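Local coordinates for SusD-like protein BACOVA_02651 (Bacteroides ovatus, PDB 5E75) that binds polysaccharide at the cell surface and probably captures xyloglucan before its transport into the periplasm for degradation, at residues T202-L208 with E369-N374. Residues are numbered along the deposited sequence; the frame is centred on the assembly and turned at random.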
loop_
_atom_site.group_PDB
_atom_site.type_symbol
_atom_site.label_atom_id
_atom_site.label_comp_id
_atom_site.label_asym_id
_atom_site.label_seq_id
_atom_site.Cartn_x
_atom_site.Cartn_y
_atom_site.Cartn_z
ATOM N N THR A 202 19.242 0.585 16.399
ATOM C CA THR A 202 18.907 -0.755 16.867
ATOM C C THR A 202 17.395 -0.882 17.035
ATOM O O THR A 202 16.688 0.122 17.162
ATOM C CB THR A 202 19.637 -1.139 18.175
ATOM O OG1 THR A 202 19.077 -0.418 19.271
ATOM C CG2 THR A 202 21.126 -0.847 18.081
ATOM N N ARG A 203 16.909 -2.115 16.982
ATOM C CA ARG A 203 15.492 -2.401 17.142
ATOM C C ARG A 203 15.206 -2.943 18.540
ATOM O O ARG A 203 15.827 -3.903 19.000
ATOM C CB ARG A 203 15.019 -3.366 16.059
ATOM C CG ARG A 203 14.909 -2.683 14.692
ATOM C CD ARG A 203 14.401 -3.596 13.565
ATOM N NE ARG A 203 13.573 -2.852 12.633
ATOM C CZ ARG A 203 13.284 -3.215 11.394
ATOM N NH1 ARG A 203 13.789 -4.320 10.853
ATOM N NH2 ARG A 203 12.491 -2.425 10.666
ATOM N N ASP A 204 14.256 -2.306 19.214
ATOM C CA ASP A 204 13.861 -2.686 20.563
ATOM C C ASP A 204 13.470 -4.150 20.619
ATOM O O ASP A 204 12.598 -4.593 19.881
ATOM C CB ASP A 204 12.677 -1.824 20.971
ATOM C CG ASP A 204 12.251 -2.068 22.393
ATOM O OD1 ASP A 204 12.890 -1.468 23.290
ATOM O OD2 ASP A 204 11.290 -2.827 22.608
ATOM N N GLU A 205 14.078 -4.901 21.530
ATOM C CA GLU A 205 13.840 -6.333 21.596
ATOM C C GLU A 205 12.424 -6.664 22.084
ATOM O O GLU A 205 11.848 -7.678 21.691
ATOM C CB GLU A 205 14.919 -6.981 22.479
ATOM C CG GLU A 205 16.341 -6.902 21.882
ATOM C CD GLU A 205 16.585 -7.890 20.750
ATOM O OE1 GLU A 205 15.695 -8.735 20.487
ATOM O OE2 GLU A 205 17.680 -7.831 20.129
ATOM N N GLY A 206 11.852 -5.806 22.922
ATOM C CA GLY A 206 10.479 -5.990 23.346
ATOM C C GLY A 206 9.502 -5.890 22.187
ATOM O O GLY A 206 8.630 -6.740 22.035
ATOM N N ASP A 207 9.658 -4.851 21.379
ATOM C CA ASP A 207 8.802 -4.682 20.214
ATOM C C ASP A 207 9.037 -5.791 19.188
ATOM O O ASP A 207 8.083 -6.249 18.569
ATOM C CB ASP A 207 9.002 -3.308 19.567
ATOM C CG ASP A 207 8.350 -2.157 20.344
ATOM O OD1 ASP A 207 7.589 -2.383 21.321
ATOM O OD2 ASP A 207 8.582 -1.003 19.940
ATOM N N LEU A 208 10.289 -6.223 19.006
ATOM C CA LEU A 208 10.574 -7.348 18.113
ATOM C C LEU A 208 9.852 -8.607 18.571
ATOM O O LEU A 208 9.282 -9.351 17.773
ATOM C CB LEU A 208 12.075 -7.602 17.996
ATOM C CG LEU A 208 12.882 -6.586 17.194
ATOM C CD1 LEU A 208 14.374 -6.888 17.345
ATOM C CD2 LEU A 208 12.479 -6.625 15.726
ATOM N N GLU A 369 11.304 -10.498 9.044
ATOM C CA GLU A 369 12.093 -9.331 9.413
ATOM C C GLU A 369 12.185 -9.210 10.934
ATOM O O GLU A 369 13.224 -8.820 11.487
ATOM C CB GLU A 369 11.507 -8.052 8.777
ATOM C CG GLU A 369 12.342 -6.807 8.968
ATOM C CD GLU A 369 11.823 -5.585 8.206
ATOM O OE1 GLU A 369 10.943 -5.737 7.341
ATOM O OE2 GLU A 369 12.341 -4.479 8.460
ATOM N N ALA A 370 11.099 -9.542 11.628
ATOM C CA ALA A 370 11.111 -9.495 13.089
ATOM C C ALA A 370 12.001 -10.594 13.684
ATOM O O ALA A 370 12.584 -10.392 14.754
ATOM C CB ALA A 370 9.701 -9.576 13.649
ATOM N N CYS A 371 12.115 -11.731 12.997
ATOM C CA CYS A 371 13.061 -12.776 13.409
ATOM C C CYS A 371 14.517 -12.373 13.146
ATOM O O CYS A 371 15.402 -12.647 13.969
ATOM C CB CYS A 371 12.736 -14.103 12.726
ATOM S SG CYS A 371 11.226 -14.877 13.293
ATOM N N LEU A 372 14.787 -11.719 12.021
ATOM C CA LEU A 372 16.113 -11.168 11.772
ATOM C C LEU A 372 16.533 -10.241 12.916
ATOM O O LEU A 372 17.653 -10.334 13.437
ATOM C CB LEU A 372 16.107 -10.428 10.445
ATOM C CG LEU A 372 17.396 -9.688 10.085
ATOM C CD1 LEU A 372 18.549 -10.645 9.812
ATOM C CD2 LEU A 372 17.180 -8.783 8.876
ATOM N N GLY A 373 15.625 -9.357 13.323
ATOM C CA GLY A 373 15.858 -8.520 14.484
ATOM C C GLY A 373 17.111 -7.692 14.323
ATOM O O GLY A 373 17.267 -7.010 13.331
ATOM N N ASN A 374 18.003 -7.773 15.310
ATOM C CA ASN A 374 19.239 -7.010 15.308
ATOM C C ASN A 374 20.421 -7.819 14.805
ATOM O O ASN A 374 21.557 -7.327 14.778
ATOM C CB ASN A 374 19.529 -6.499 16.713
ATOM C CG ASN A 374 18.556 -5.419 17.132
ATOM O OD1 ASN A 374 18.410 -4.427 16.431
ATOM N ND2 ASN A 374 17.880 -5.617 18.249
HETATM O O HOH W 1 15.187 -6.657 11.587
HETATM O O HOH W 2 17.801 -9.745 17.406
#
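Arg-203 and Asn-374 anchor a polar, partly water-mediated contact between the start of helix 205-221 and the end of helix 360-372. The carboxamide of Asn-374 suits its place because it both gives and takes: OD1 accepts from Arg-203 N at 2.8 Å while ND2 donates to Arg-203 O at 2.8 Å, both nearly straight and on carbonyl lone pairs, as a neighbouring strand would pair with that residue. The second ND2 hydrogen goes to Glu-205 OE2 (2.9 Å), meeting it from above the carboxylate plane. Arg-203 CG lies anti to its carbonyl carbon (chi1 -74°), and the side chain runs on to Glu-369, where NH1 (2.8 Å) and NH2 (3.0 Å) share the single oxygen OE2 in a salt bridge. Trp-428 NE1 of helix 421-431 also donates to this oxygen. Water 1, in the guanidinium plane, ties NH1 to the carbonyls of Glu-369 and Gly-373. A leucine in place of Arg-203 would probably leave the buried Glu-369 carboxylate without its charged mate and take from this water the N-H it accepts from NH1. Between the polar groups, Leu-208 CD1 packs 3.6 Å from Gly-373 CA; a side chain there would press on this methyl, and glycine also readily adopts the positive phi. Thus the loop into helix 205-221 and its first turn meet a glycine-ended helix C-terminus whose asparagine mimics a strand neighbour, within the largely helical SusD-family fold.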